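Local coordinates for putative signal recognition particle protein (Chaetomium thermophilum, PDB 5CK4) that binds GDP and GTP and probably serves as the Arf-like GTPase subunit of the signal recognition particle receptor at the endoplasmic reticulum membrane, at residues S195-F200 / M285-E290; R235-L240 / F279-M284. All coordinates share one frame; numbering follows the deposited sequence. Where two conformers were deposited one is given.

Interaction 1: residues S195-F200 / M285-E290; sequences SLQKRF and MEFDME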
loop_
_atom_site.group_PDB
_atom_site.type_symbol
_atom_site.label_atom_id
_atom_site.label_comp_id
_atom_site.label_asym_id
_atom_site.label_seq_id
_atom_site.Cartn_x
_atom_site.Cartn_y
_atom_site.Cartn_z
ATOM N N SER A 195 -10.933 -0.481 -2.339
ATOM C CA SER A 195 -10.996 -1.830 -2.910
ATOM C C SER A 195 -10.962 -2.883 -1.794
ATOM O O SER A 195 -11.739 -3.831 -1.806
ATOM C CB SER A 195 -9.855 -2.058 -3.904
ATOM O OG SER A 195 -10.043 -1.260 -5.062
ATOM N N LEU A 196 -10.071 -2.701 -0.823
ATOM C CA LEU A 196 -9.963 -3.652 0.284
ATOM C C LEU A 196 -11.207 -3.585 1.159
ATOM O O LEU A 196 -11.627 -4.584 1.746
ATOM C CB LEU A 196 -8.720 -3.345 1.127
ATOM C CG LEU A 196 -7.412 -3.705 0.420
ATOM C CD1 LEU A 196 -6.204 -3.175 1.184
ATOM C CD2 LEU A 196 -7.305 -5.226 0.198
ATOM N N GLN A 197 -11.791 -2.399 1.237
ATOM C CA GLN A 197 -13.022 -2.210 2.001
ATOM C C GLN A 197 -14.183 -2.954 1.341
ATOM O O GLN A 197 -14.995 -3.580 2.028
ATOM C CB GLN A 197 -13.356 -0.726 2.142
ATOM C CG GLN A 197 -14.655 -0.440 2.913
ATOM C CD GLN A 197 -14.878 1.052 3.121
ATOM O OE1 GLN A 197 -13.950 1.783 3.460
ATOM N NE2 GLN A 197 -16.103 1.513 2.885
ATOM N N LYS A 198 -14.265 -2.883 0.013
ATOM C CA LYS A 198 -15.333 -3.577 -0.712
ATOM C C LYS A 198 -15.150 -5.082 -0.593
ATOM O O LYS A 198 -16.126 -5.840 -0.505
ATOM C CB LYS A 198 -15.343 -3.189 -2.187
ATOM C CG LYS A 198 -15.791 -1.772 -2.460
ATOM C CD LYS A 198 -15.695 -1.467 -3.946
ATOM C CE LYS A 198 -16.240 -0.096 -4.241
ATOM N NZ LYS A 198 -16.494 0.105 -5.692
ATOM N N ARG A 199 -13.889 -5.510 -0.595
ATOM C CA ARG A 199 -13.557 -6.917 -0.384
ATOM C C ARG A 199 -14.098 -7.414 0.962
ATOM O O ARG A 199 -14.709 -8.476 1.034
ATOM C CB ARG A 199 -12.044 -7.119 -0.450
ATOM C CG ARG A 199 -11.580 -8.537 -0.159
ATOM C CD ARG A 199 -10.056 -8.627 -0.212
ATOM N NE ARG A 199 -9.558 -9.947 0.171
ATOM C CZ ARG A 199 -9.039 -10.219 1.363
ATOM N NH1 ARG A 199 -8.951 -9.261 2.276
ATOM N NH2 ARG A 199 -8.596 -11.432 1.640
ATOM N N PHE A 200 -13.868 -6.642 2.024
ATOM C CA PHE A 200 -14.355 -7.001 3.359
ATOM C C PHE A 200 -15.870 -7.152 3.357
ATOM O O PHE A 200 -16.430 -8.011 4.035
ATOM C CB PHE A 200 -13.941 -5.948 4.391
ATOM C CG PHE A 200 -14.571 -6.142 5.746
ATOM C CD1 PHE A 200 -13.996 -6.996 6.679
ATOM C CD2 PHE A 200 -15.733 -5.464 6.093
ATOM C CE1 PHE A 200 -14.573 -7.174 7.935
ATOM C CE2 PHE A 200 -16.313 -5.640 7.341
ATOM C CZ PHE A 200 -15.726 -6.494 8.263
ATOM N N MET A 285 -10.122 -0.046 10.887
ATOM C CA MET A 285 -10.196 -1.269 11.683
ATOM C C MET A 285 -11.635 -1.767 11.820
ATOM O O MET A 285 -11.873 -2.917 12.170
ATOM C CB MET A 285 -9.540 -1.081 13.055
ATOM C CG MET A 285 -8.018 -1.097 12.984
ATOM S SD MET A 285 -7.352 -2.695 12.450
ATOM C CE MET A 285 -8.060 -3.787 13.677
ATOM N N GLU A 286 -12.599 -0.912 11.509
ATOM C CA GLU A 286 -13.993 -1.338 11.488
ATOM C C GLU A 286 -14.168 -2.446 10.437
ATOM O O GLU A 286 -15.079 -3.264 10.527
ATOM C CB GLU A 286 -14.894 -0.140 11.179
ATOM C CG GLU A 286 -16.375 -0.431 11.155
ATOM C CD GLU A 286 -17.193 0.762 11.601
ATOM O OE1 GLU A 286 -16.685 1.543 12.435
ATOM O OE2 GLU A 286 -18.335 0.924 11.118
ATOM N N PHE A 287 -13.275 -2.469 9.449
ATOM C CA PHE A 287 -13.274 -3.506 8.418
ATOM C C PHE A 287 -12.062 -4.418 8.571
ATOM O O PHE A 287 -11.586 -4.991 7.591
ATOM C CB PHE A 287 -13.278 -2.858 7.036
ATOM C CG PHE A 287 -14.168 -1.650 6.959
ATOM C CD1 PHE A 287 -15.520 -1.765 7.217
ATOM C CD2 PHE A 287 -13.648 -0.404 6.673
ATOM C CE1 PHE A 287 -16.351 -0.652 7.172
ATOM C CE2 PHE A 287 -14.468 0.715 6.617
ATOM C CZ PHE A 287 -15.822 0.588 6.872
ATOM N N ASP A 288 -11.570 -4.528 9.805
ATOM C CA ASP A 288 -10.387 -5.325 10.122
ATOM C C ASP A 288 -9.204 -5.011 9.206
ATOM O O ASP A 288 -8.400 -5.886 8.873
ATOM C CB ASP A 288 -10.721 -6.818 10.112
ATOM C CG ASP A 288 -11.724 -7.192 11.188
ATOM O OD1 ASP A 288 -11.671 -6.591 12.285
ATOM O OD2 ASP A 288 -12.569 -8.075 10.937
ATOM N N MET A 289 -9.096 -3.748 8.808
ATOM C CA MET A 289 -8.002 -3.316 7.942
ATOM C C MET A 289 -7.002 -2.481 8.745
ATOM O O MET A 289 -7.284 -1.338 9.093
ATOM C CB MET A 289 -8.547 -2.474 6.773
ATOM C CG MET A 289 -9.299 -3.263 5.690
ATOM S SD MET A 289 -10.019 -2.158 4.441
ATOM C CE MET A 289 -8.583 -1.112 4.145
ATOM N N GLU A 290 -5.844 -3.057 9.053
ATOM C CA GLU A 290 -4.819 -2.300 9.757
ATOM C C GLU A 290 -4.033 -1.463 8.753
ATOM O O GLU A 290 -3.484 -1.998 7.803
ATOM C CB GLU A 290 -3.895 -3.235 10.531
ATOM C CG GLU A 290 -2.946 -2.504 11.461
ATOM C CD GLU A 290 -2.026 -3.450 12.208
ATOM O OE1 GLU A 290 -2.143 -4.680 12.013
ATOM O OE2 GLU A 290 -1.192 -2.958 12.995
#
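Phe287 CA sits over the centre of the Phe200 ring, 3.7 Å from its centroid, a CH-pi contact made by the backbone carbon of the loop. CB of Phe287 lies over the same ring, 3.7 Å from Phe200 CD2, while the two rings meet obliquely with planes at 56°. CG of Phe200 is anti to its backbone N (chi1 172°), which sets CG on the loop side of the helix. The amide of Gln197 is stacked on the Phe287 ring, the planes 30° apart, with CG over the face, offset toward the rim, and OE1 comes to 3.4 Å from Phe287 CE2. CB of Glu286 lies over the opposite face, so the ring is sandwiched. Near the other end of the contact, SD of Met289 reaches the helix, 3.8 Å from Leu196 CB. The contact ties the end of helix 180-201 to the connection leading into strand 291-295 in this P-loop GTPase fold. Behind this shell, Glu268 and the carbonyl of Trp270 accept from Gln197 NE2, and the amide N of Gly272 donates to Gln197 OE1; these bonds fix the rotation of the amide against the ring. Arg203 makes a cation-pi contact with Phe200, His201 meets the Phe287 ring, and Leu130 of helix 123-131 packs on Leu196.

Interaction 2: residues R235-L240 / F279-M284; sequences RLEHEL and FKFEEM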
loop_
_atom_site.group_PDB
_atom_site.type_symbol
_atom_site.label_atom_id
_atom_site.label_comp_id
_atom_site.label_asym_id
_atom_site.label_seq_id
_atom_site.Cartn_x
_atom_site.Cartn_y
_atom_site.Cartn_z
ATOM N N ARG A 235 -1.714 14.671 6.533
ATOM C CA ARG A 235 -2.001 15.246 5.215
ATOM C C ARG A 235 -2.780 14.282 4.320
ATOM O O ARG A 235 -3.696 14.690 3.596
ATOM C CB ARG A 235 -0.719 15.686 4.522
ATOM C CG ARG A 235 -0.146 16.938 5.155
ATOM C CD ARG A 235 0.931 17.557 4.309
ATOM N NE ARG A 235 1.692 18.515 5.093
ATOM C CZ ARG A 235 2.765 19.162 4.647
ATOM N NH1 ARG A 235 3.201 18.953 3.413
ATOM N NH2 ARG A 235 3.396 20.017 5.439
ATOM N N LEU A 236 -2.411 13.013 4.371
ATOM C CA LEU A 236 -3.146 11.984 3.624
ATOM C C LEU A 236 -4.569 11.831 4.151
ATOM O O LEU A 236 -5.519 11.713 3.367
ATOM C CB LEU A 236 -2.422 10.639 3.681
ATOM C CG LEU A 236 -1.149 10.454 2.830
ATOM C CD1 LEU A 236 -0.540 9.088 3.094
ATOM C CD2 LEU A 236 -1.420 10.636 1.341
ATOM N N GLU A 237 -4.715 11.834 5.475
ATOM C CA GLU A 237 -6.029 11.663 6.093
ATOM C C GLU A 237 -6.963 12.799 5.709
ATOM O O GLU A 237 -8.147 12.586 5.416
ATOM C CB GLU A 237 -5.904 11.572 7.617
ATOM C CG GLU A 237 -5.454 10.185 8.063
ATOM C CD GLU A 237 -5.095 10.118 9.515
ATOM O OE1 GLU A 237 -4.855 11.182 10.133
ATOM O OE2 GLU A 237 -5.055 8.990 10.047
ATOM N N HIS A 238 -6.437 14.012 5.712
ATOM C CA HIS A 238 -7.258 15.138 5.309
ATOM C C HIS A 238 -7.612 15.069 3.822
ATOM O O HIS A 238 -8.728 15.420 3.425
ATOM C CB HIS A 238 -6.602 16.466 5.690
ATOM C CG HIS A 238 -6.745 16.805 7.147
ATOM N ND1 HIS A 238 -5.779 16.502 8.083
ATOM C CD2 HIS A 238 -7.752 17.400 7.830
ATOM C CE1 HIS A 238 -6.176 16.910 9.275
ATOM N NE2 HIS A 238 -7.370 17.460 9.150
ATOM N N GLU A 239 -6.695 14.586 2.995
ATOM C CA GLU A 239 -7.011 14.521 1.572
ATOM C C GLU A 239 -8.022 13.414 1.261
ATOM O O GLU A 239 -8.919 13.610 0.445
ATOM C CB GLU A 239 -5.748 14.389 0.724
ATOM C CG GLU A 239 -6.011 14.375 -0.774
ATOM C CD GLU A 239 -6.426 15.721 -1.362
ATOM O OE1 GLU A 239 -6.475 16.732 -0.634
ATOM O OE2 GLU A 239 -6.712 15.755 -2.573
ATOM N N LEU A 240 -7.877 12.260 1.904
ATOM C CA LEU A 240 -8.838 11.158 1.753
ATOM C C LEU A 240 -10.217 11.580 2.254
ATOM O O LEU A 240 -11.231 11.239 1.654
ATOM C CB LEU A 240 -8.363 9.902 2.516
ATOM C CG LEU A 240 -7.088 9.243 1.981
ATOM C CD1 LEU A 240 -6.564 8.202 2.969
ATOM C CD2 LEU A 240 -7.301 8.609 0.607
ATOM N N PHE A 279 -11.889 11.685 8.722
ATOM C CA PHE A 279 -11.207 10.457 8.357
ATOM C C PHE A 279 -9.929 10.242 9.155
ATOM O O PHE A 279 -9.117 11.152 9.272
ATOM C CB PHE A 279 -10.850 10.388 6.863
ATOM C CG PHE A 279 -10.218 9.080 6.488
ATOM C CD1 PHE A 279 -11.015 7.965 6.231
ATOM C CD2 PHE A 279 -8.823 8.942 6.443
ATOM C CE1 PHE A 279 -10.451 6.738 5.908
ATOM C CE2 PHE A 279 -8.252 7.725 6.126
ATOM C CZ PHE A 279 -9.060 6.614 5.859
ATOM N N LYS A 280 -9.757 9.023 9.670
ATOM C CA LYS A 280 -8.508 8.603 10.308
ATOM C C LYS A 280 -8.204 7.197 9.826
ATOM O O LYS A 280 -9.116 6.405 9.667
ATOM C CB LYS A 280 -8.645 8.576 11.838
ATOM C CG LYS A 280 -8.995 9.909 12.474
ATOM C CD LYS A 280 -7.856 10.907 12.357
ATOM C CE LYS A 280 -8.248 12.211 13.061
ATOM N NZ LYS A 280 -7.098 13.133 13.212
ATOM N N PHE A 281 -6.936 6.868 9.599
ATOM C CA PHE A 281 -6.601 5.516 9.142
ATOM C C PHE A 281 -7.080 4.454 10.133
ATOM O O PHE A 281 -7.446 3.327 9.753
ATOM C CB PHE A 281 -5.097 5.387 8.889
ATOM C CG PHE A 281 -4.645 6.074 7.636
ATOM C CD1 PHE A 281 -5.140 5.680 6.395
ATOM C CD2 PHE A 281 -3.735 7.118 7.688
ATOM C CE1 PHE A 281 -4.721 6.319 5.233
ATOM C CE2 PHE A 281 -3.307 7.753 6.530
ATOM C CZ PHE A 281 -3.810 7.364 5.301
ATOM N N GLU A 282 -7.105 4.826 11.406
ATOM C CA GLU A 282 -7.543 3.902 12.441
ATOM C C GLU A 282 -8.989 3.457 12.248
ATOM O O GLU A 282 -9.389 2.367 12.684
ATOM C CB GLU A 282 -7.363 4.516 13.832
ATOM C CG GLU A 282 -5.908 4.544 14.306
ATOM C CD GLU A 282 -5.100 5.702 13.722
ATOM O OE1 GLU A 282 -5.660 6.517 12.961
ATOM O OE2 GLU A 282 -3.893 5.796 14.041
ATOM N N GLU A 283 -9.786 4.289 11.600
ATOM C CA GLU A 283 -11.199 3.949 11.460
ATOM C C GLU A 283 -11.393 2.735 10.529
ATOM O O GLU A 283 -12.434 2.065 10.554
ATOM C CB GLU A 283 -11.992 5.171 11.005
ATOM C CG GLU A 283 -12.191 5.351 9.508
ATOM C CD GLU A 283 -13.020 6.606 9.216
ATOM O OE1 GLU A 283 -12.736 7.645 9.853
ATOM O OE2 GLU A 283 -13.956 6.556 8.382
ATOM N N MET A 284 -10.368 2.422 9.740
ATOM C CA MET A 284 -10.428 1.257 8.851
ATOM C C MET A 284 -10.412 -0.078 9.588
ATOM O O MET A 284 -10.685 -1.135 8.988
ATOM C CB MET A 284 -9.304 1.303 7.812
ATOM C CG MET A 284 -9.299 2.587 6.954
ATOM S SD MET A 284 -10.854 2.878 6.056
ATOM C CE MET A 284 -10.877 1.498 4.894
HETATM O O HOH W 1 -6.151 13.551 10.299
#
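The carboxylate of Glu237 takes the backbone amide of Phe281 in a nearly straight hydrogen bond, N to OE2 2.9 Å with an N-H...O angle of 172°. The N-H arrives on the anti side of OE2, 33° out of the carboxylate plane. The chain of Glu237 is extended beyond CG (chi2 170°), which carries CD out from the helix toward the loop. Its other oxygen, OE1, accepts from a water at 2.7 Å that in turn accepts from Lys280 NZ; the direct distance from OE1 to NZ, 4.3 Å, is too long for a salt bridge. Lys233, a helical turn earlier, forms salt bridges with both Glu237 OE2 and Glu282 OE1, and probably offsets the repulsion between these two acids. An alanine in place of Glu237 would probably leave the Phe281 amide and the bridging water without their acceptor and Lys233 with one acid fewer. The apolar contacts lie beside this polar group. CG of Glu237 rests 3.5 Å from Phe281 CD2, and CB of Leu236 approaches the edge of that ring at CZ. Leu240 CD1 touches both aromatics from one side, 3.6 Å from Phe279 CE2 and 3.5 Å from Phe281 CE1; its CB lies over a face of Phe279, offset toward the rim. Phe281 thus lies between helix 229-249 and the sheet, touching Ile216 of strand 214-219, Val291 and Val293 of strand 291-295, and Leu193 of helix 180-201.

In the fold
The two contacts, with centres 14 Å apart, fasten successive parts of one connection: residues 279-284 against helix 229-249 in interaction 2, then residues 285-290 against helix 180-201 in interaction 1. They meet at Met284, whose O probably accepts a hydrogen bond from Met289 N at 3.1 Å and whose CE packs 3.4 Å from Gln197 OE1. The connection thereby bridges two helices before it enters the sheet as strand 291-295. Neither contact touches the nucleotide. Interaction 2 comes nearer to it through Leu236, whose side chain is about 11 Å from that of Asn219 and about 12 Å from that of Ala30, both GDP-binding residues; interaction 1 lies away from the pocket.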